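Local coordinates for protein SusD homolog (PDB 3IHV) that probably binds glycans at the outer membrane of Bacteroides thetaiotaomicron for uptake by a SusD-type system, at residues P71-E76 and I518-M523; T153-A158 and C526-Q531. All coordinates share one frame; numbering follows the deposited sequence. Where two conformers were deposited one is given.

Contact 1: residues P71-E76 and I518-M523; sequences PTTQSE and IPQRDM. With EDO (1,2-ethanediol), chain J; EDO (1,2-ethanediol), chain I.
T72 and Q520 meet through their polar ends, the threonine side chain crossing that of the glutamine at a slant. T72 OG1 donates to Q520 OE1 at 2.7 Å, in the plane of the amide and on a lone pair of its oxygen. The hydroxyl lies between the backbone N and the carbonyl carbon of its own residue (chi1 60°), and T72 CB also closes on Q520 OE1. Q520 sends CG anti to its backbone N (chi1 -169°) and then bends at chi2. The other end of its amide, NE2, is hydrogen-bonded to D524, one turn further along the helix, so both ends of the group are held and its rotation is fixed. Between the backbones, Q520 N donates to T72 O at 3.0 Å, from 44° out of the carbonyl plane. T73 lies beside Q520 and points the same way, its methyl CG2 3.6 Å from Q520 CB.

The contact joins two helix starts of this largely helical SusD-family fold: Q74 is the N-cap of helix 75-101 and P519 that of helix 520-525. The threonines occupy the middle of a type I turn, P71 to Q74, closed by Q74 N to P71 O at 3.1 Å. The side chains of P519 and D522 touch W81 of the long helix. Within the segment 71-76, Q74 NE2 donates to E76 OE1 at 2.9 Å, on the syn side of the carboxylate. D522 OD1 forms a salt bridge with R521 NH1 (3.2 Å) and accepts from O1 of a 1,2-ethanediol, probably from the crystallisation liquor, at 2.6 Å.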
loop_
_atom_site.group_PDB
_atom_site.type_symbol
_atom_site.label_atom_id
_atom_site.label_comp_id
_atom_site.label_asym_id
_atom_site.label_seq_id
_atom_site.Cartn_x
_atom_site.Cartn_y
_atom_site.Cartn_z
ATOM N N PRO A 71 -12.038 -9.136 17.189
ATOM C CA PRO A 71 -13.456 -8.794 17.368
ATOM C C PRO A 71 -13.801 -7.420 16.780
ATOM O O PRO A 71 -12.920 -6.671 16.392
ATOM C CB PRO A 71 -13.592 -8.776 18.878
ATOM C CG PRO A 71 -12.307 -8.223 19.326
ATOM C CD PRO A 71 -11.278 -8.855 18.423
ATOM N N THR A 72 -15.092 -7.104 16.739
ATOM C CA THR A 72 -15.570 -5.832 16.213
ATOM C C THR A 72 -15.078 -4.614 17.015
ATOM O O THR A 72 -15.120 -3.510 16.525
ATOM C CB THR A 72 -17.069 -5.755 16.214
ATOM O OG1 THR A 72 -17.531 -5.902 17.578
ATOM C CG2 THR A 72 -17.711 -6.828 15.277
ATOM N N THR A 73 -14.631 -4.849 18.246
ATOM C CA THR A 73 -14.131 -3.857 19.164
ATOM C C THR A 73 -12.624 -3.587 19.052
ATOM O O THR A 73 -12.094 -2.790 19.815
ATOM C CB THR A 73 -14.410 -4.350 20.592
ATOM O OG1 THR A 73 -13.866 -5.683 20.736
ATOM C CG2 THR A 73 -15.944 -4.378 20.870
ATOM N N GLN A 74 -11.937 -4.270 18.146
ATOM C CA GLN A 74 -10.478 -4.151 18.008
ATOM C C GLN A 74 -10.131 -2.682 17.808
ATOM O O GLN A 74 -10.605 -2.041 16.863
ATOM C CB GLN A 74 -9.989 -5.013 16.845
ATOM C CG GLN A 74 -8.503 -5.179 16.854
ATOM C CD GLN A 74 -8.011 -5.982 18.056
ATOM O OE1 GLN A 74 -8.656 -6.949 18.478
ATOM N NE2 GLN A 74 -6.879 -5.562 18.632
ATOM N N SER A 75 -9.289 -2.170 18.709
ATOM C CA SER A 75 -8.958 -0.748 18.760
ATOM C C SER A 75 -8.366 -0.186 17.478
ATOM O O SER A 75 -8.742 0.900 17.037
ATOM C CB SER A 75 -7.974 -0.486 19.918
ATOM O OG SER A 75 -8.630 -0.628 21.160
ATOM N N GLU A 76 -7.443 -0.925 16.892
ATOM C CA GLU A 76 -6.756 -0.453 15.702
ATOM C C GLU A 76 -7.701 -0.182 14.541
ATOM O O GLU A 76 -7.495 0.772 13.784
ATOM C CB GLU A 76 -5.673 -1.442 15.248
ATOM C CG GLU A 76 -4.521 -1.639 16.234
ATOM C CD GLU A 76 -4.791 -2.642 17.356
ATOM O OE1 GLU A 76 -5.946 -3.091 17.538
ATOM O OE2 GLU A 76 -3.804 -2.975 18.059
ATOM N N ILE A 518 -17.377 -2.844 10.795
ATOM C CA ILE A 518 -17.627 -1.448 11.099
ATOM C C ILE A 518 -17.257 -1.401 12.593
ATOM O O ILE A 518 -17.658 -2.280 13.328
ATOM C CB ILE A 518 -19.102 -1.095 10.934
ATOM C CG1 ILE A 518 -19.573 -1.412 9.501
ATOM C CG2 ILE A 518 -19.331 0.364 11.321
ATOM C CD1 ILE A 518 -18.780 -0.785 8.364
ATOM N N PRO A 519 -16.438 -0.431 13.028
ATOM C CA PRO A 519 -16.041 -0.457 14.447
ATOM C C PRO A 519 -17.224 -0.483 15.407
ATOM O O PRO A 519 -18.231 0.213 15.211
ATOM C CB PRO A 519 -15.204 0.812 14.617
ATOM C CG PRO A 519 -14.720 1.151 13.244
ATOM C CD PRO A 519 -15.808 0.683 12.299
ATOM N N GLN A 520 -17.107 -1.286 16.443
ATOM C CA GLN A 520 -18.206 -1.415 17.385
ATOM C C GLN A 520 -18.599 -0.078 17.996
ATOM O O GLN A 520 -19.771 0.181 18.200
ATOM C CB GLN A 520 -17.845 -2.391 18.500
ATOM C CG GLN A 520 -19.042 -2.765 19.361
ATOM C CD GLN A 520 -20.108 -3.490 18.551
ATOM O OE1 GLN A 520 -19.806 -4.410 17.799
ATOM N NE2 GLN A 520 -21.380 -3.062 18.710
ATOM N N ARG A 521 -17.618 0.765 18.306
ATOM C CA ARG A 521 -17.902 2.074 18.880
ATOM C C ARG A 521 -18.850 2.852 17.988
ATOM O O ARG A 521 -19.767 3.487 18.474
ATOM C CB ARG A 521 -16.629 2.897 19.051
ATOM C CG ARG A 521 -16.898 4.325 19.614
ATOM C CD ARG A 521 -15.692 5.281 19.436
ATOM N NE ARG A 521 -16.077 6.706 19.573
ATOM C CZ ARG A 521 -16.381 7.553 18.573
ATOM N NH1 ARG A 521 -16.368 7.192 17.283
ATOM N NH2 ARG A 521 -16.701 8.810 18.872
ATOM N N ASP A 522 -18.615 2.806 16.679
ATOM C CA ASP A 522 -19.469 3.509 15.721
ATOM C C ASP A 522 -20.812 2.849 15.529
ATOM O O ASP A 522 -21.831 3.530 15.428
ATOM C CB ASP A 522 -18.708 3.733 14.408
ATOM C CG ASP A 522 -17.429 4.509 14.640
ATOM O OD1 ASP A 522 -17.496 5.754 14.678
ATOM O OD2 ASP A 522 -16.385 3.920 14.931
HETATM N N MSE A 523 -20.847 1.522 15.553
HETATM C CA MSE A 523 -22.116 0.792 15.528
HETATM C C MSE A 523 -22.996 1.243 16.684
HETATM O O MSE A 523 -24.200 1.510 16.513
HETATM C CB MSE A 523 -21.866 -0.725 15.661
HETATM C CG MSE A 523 -21.178 -1.359 14.461
HETATM SE SE MSE A 523 -22.310 -1.343 12.861
HETATM C CE MSE A 523 -23.916 -1.963 13.570
HETATM C C1 EDO J . -20.116 8.078 15.274
HETATM O O1 EDO J . -19.408 7.470 14.180
HETATM C C2 EDO J . -19.406 9.335 15.722
HETATM O O2 EDO J . -19.105 10.129 14.580
HETATM C C1 EDO I . -18.705 8.782 11.204
HETATM O O1 EDO I . -17.410 9.034 11.708
HETATM C C2 EDO I . -18.771 7.386 10.676
HETATM O O2 EDO I . -19.133 6.474 11.727
#

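Contact 2: residues T153-A158 and C526-Q531; sequences TYVQSA and CIQFNQ
Q156 reaches across to F529 and N530, linking the loop before helix 159-176 to the loop after helix 520-525, which begins with a type I turn from C526 to F529. With CG beside its backbone N (chi1 -73°), Q156 leads from a CB directed at the opposite loop to a CG over one face of the F529 ring, a CH-pi contact 4.3 Å from the centroid and offset toward the rim. The amide, stacked 26° from the ring plane, then takes both backbone polar atoms of N530: OE1 accepts from N530 N at 2.9 Å, and NE2 donates to N530 O at 3.0 Å, nearly within the amide plane. NE2 also bonds N137 O. An alanine here would probably leave N530 N and O without these side-chain partners and one face of the F529 ring less well covered. On the opposite face, C526 CB sits 3.4 Å above the ring centre. The C526 sulfur instead meets the edge of the Y154 ring. Three waters bridge the loops; one accepts from Q156 N and donates to Q156 OE1 and Q528 O, the last at 3.0 Å.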
loop_
_atom_site.group_PDB
_atom_site.type_symbol
_atom_site.label_atom_id
_atom_site.label_comp_id
_atom_site.label_asym_id
_atom_site.label_seq_id
_atom_site.Cartn_x
_atom_site.Cartn_y
_atom_site.Cartn_z
ATOM N N THR A 153 -28.403 10.359 12.549
ATOM C CA THR A 153 -28.683 10.776 11.173
ATOM C C THR A 153 -27.781 10.122 10.124
ATOM O O THR A 153 -28.078 10.206 8.941
ATOM C CB THR A 153 -28.558 12.305 11.001
ATOM O OG1 THR A 153 -27.167 12.673 11.129
ATOM C CG2 THR A 153 -29.550 13.074 11.938
ATOM N N TYR A 154 -26.708 9.455 10.558
ATOM C CA TYR A 154 -25.756 8.836 9.641
ATOM C C TYR A 154 -26.249 7.539 9.042
ATOM O O TYR A 154 -26.757 6.683 9.729
ATOM C CB TYR A 154 -24.416 8.569 10.312
ATOM C CG TYR A 154 -23.681 9.800 10.766
ATOM C CD1 TYR A 154 -23.863 11.031 10.132
ATOM C CD2 TYR A 154 -22.757 9.720 11.791
ATOM C CE1 TYR A 154 -23.153 12.150 10.542
ATOM C CE2 TYR A 154 -22.033 10.829 12.196
ATOM C CZ TYR A 154 -22.243 12.031 11.581
ATOM O OH TYR A 154 -21.528 13.111 11.988
ATOM N N VAL A 155 -26.087 7.429 7.735
ATOM C CA VAL A 155 -26.460 6.223 7.031
ATOM C C VAL A 155 -25.322 5.811 6.116
ATOM O O VAL A 155 -24.575 6.659 5.578
ATOM C CB VAL A 155 -27.745 6.379 6.206
ATOM C CG1 VAL A 155 -28.940 6.665 7.117
ATOM C CG2 VAL A 155 -27.597 7.450 5.149
ATOM N N GLN A 156 -25.178 4.508 5.966
ATOM C CA GLN A 156 -24.183 3.938 5.083
ATOM C C GLN A 156 -24.671 4.064 3.655
ATOM O O GLN A 156 -25.846 3.847 3.391
ATOM C CB GLN A 156 -23.988 2.473 5.460
ATOM C CG GLN A 156 -23.225 2.321 6.764
ATOM C CD GLN A 156 -23.502 0.990 7.427
ATOM O OE1 GLN A 156 -24.655 0.666 7.745
ATOM N NE2 GLN A 156 -22.443 0.205 7.649
ATOM N N SER A 157 -23.779 4.441 2.742
ATOM C CA SER A 157 -24.123 4.524 1.322
ATOM C C SER A 157 -23.792 3.215 0.607
ATOM O O SER A 157 -22.903 2.494 1.018
ATOM C CB SER A 157 -23.359 5.677 0.651
ATOM O OG SER A 157 -24.021 6.909 0.938
ATOM N N ALA A 158 -24.504 2.942 -0.474
ATOM C CA ALA A 158 -24.167 1.835 -1.365
ATOM C C ALA A 158 -22.708 2.041 -1.839
ATOM O O ALA A 158 -22.309 3.171 -2.152
ATOM C CB ALA A 158 -25.135 1.814 -2.577
ATOM N N CYS A 526 -24.392 4.911 16.067
ATOM C CA CYS A 526 -25.142 5.200 14.839
ATOM C C CYS A 526 -26.225 4.125 14.672
ATOM O O CYS A 526 -25.977 3.050 14.114
ATOM C CB CYS A 526 -24.174 5.197 13.673
ATOM S SG CYS A 526 -22.840 6.430 13.829
ATOM N N ILE A 527 -27.399 4.423 15.189
ATOM C CA ILE A 527 -28.502 3.487 15.248
ATOM C C ILE A 527 -28.964 2.958 13.880
ATOM O O ILE A 527 -29.578 1.897 13.840
ATOM C CB ILE A 527 -29.682 4.099 16.036
ATOM C CG1 ILE A 527 -30.642 3.023 16.560
ATOM C CG2 ILE A 527 -30.389 5.169 15.174
ATOM C CD1 ILE A 527 -31.644 3.559 17.625
ATOM N N GLN A 528 -28.677 3.652 12.780
ATOM C CA GLN A 528 -29.101 3.154 11.454
ATOM C C GLN A 528 -28.060 2.237 10.808
ATOM O O GLN A 528 -28.321 1.684 9.748
ATOM C CB GLN A 528 -29.380 4.308 10.489
ATOM C CG GLN A 528 -30.480 5.252 10.996
ATOM C CD GLN A 528 -30.975 6.160 9.896
ATOM O OE1 GLN A 528 -31.586 5.692 8.936
ATOM N NE2 GLN A 528 -30.732 7.467 10.033
ATOM N N PHE A 529 -26.881 2.083 11.409
ATOM C CA PHE A 529 -25.843 1.248 10.785
ATOM C C PHE A 529 -26.168 -0.222 10.878
ATOM O O PHE A 529 -26.794 -0.662 11.844
ATOM C CB PHE A 529 -24.505 1.421 11.513
ATOM C CG PHE A 529 -23.708 2.625 11.116
ATOM C CD1 PHE A 529 -24.253 3.660 10.347
ATOM C CD2 PHE A 529 -22.384 2.747 11.570
ATOM C CE1 PHE A 529 -23.510 4.752 10.031
ATOM C CE2 PHE A 529 -21.627 3.860 11.231
ATOM C CZ PHE A 529 -22.209 4.865 10.470
ATOM N N ASN A 530 -25.701 -0.952 9.862
ATOM C CA ASN A 530 -25.706 -2.402 9.816
ATOM C C ASN A 530 -24.239 -2.833 9.814
ATOM O O ASN A 530 -23.393 -2.251 9.118
ATOM C CB ASN A 530 -26.377 -2.918 8.546
ATOM C CG ASN A 530 -27.892 -2.793 8.587
ATOM O OD1 ASN A 530 -28.530 -2.955 9.647
ATOM N ND2 ASN A 530 -28.493 -2.584 7.412
ATOM N N GLN A 531 -23.942 -3.847 10.623
ATOM C CA GLN A 531 -22.635 -4.448 10.675
ATOM C C GLN A 531 -22.422 -5.294 9.398
ATOM O O GLN A 531 -23.373 -5.767 8.799
ATOM C CB GLN A 531 -22.492 -5.304 11.945
ATOM C CG GLN A 531 -21.123 -5.969 12.113
ATOM C CD GLN A 531 -19.979 -4.988 12.060
ATOM O OE1 GLN A 531 -19.414 -4.750 10.979
ATOM N NE2 GLN A 531 -19.674 -4.362 13.184
HETATM O O HOH W 1 -30.517 9.893 8.065
HETATM O O HOH W 2 -27.190 6.161 12.378
HETATM O O HOH W 3 -26.884 2.631 7.345
#

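Helix 520-525 connects the two contacts: residues 518-523 carry its start, the loop 526-531 follows its end, and the centres lie about 14 Å apart. Contact 1 ties this start to that of helix 75-101, contact 2 the loop to the one before helix 159-176. They meet directly where Q531 OE1 lies 2.8 Å from I518 N, a probable hydrogen bond. The selenomethionine M523 sends CE to within 3.6 Å of F529 O, and I518 CG1 packs 3.8 Å from Q156 NE2. The 1,2-ethanediol that donates to D522, probably from the crystallisation liquor, also nears contact 2, its C1 3.5 Å from C526 SG. Neither contact includes a ligand of the two sodium ions.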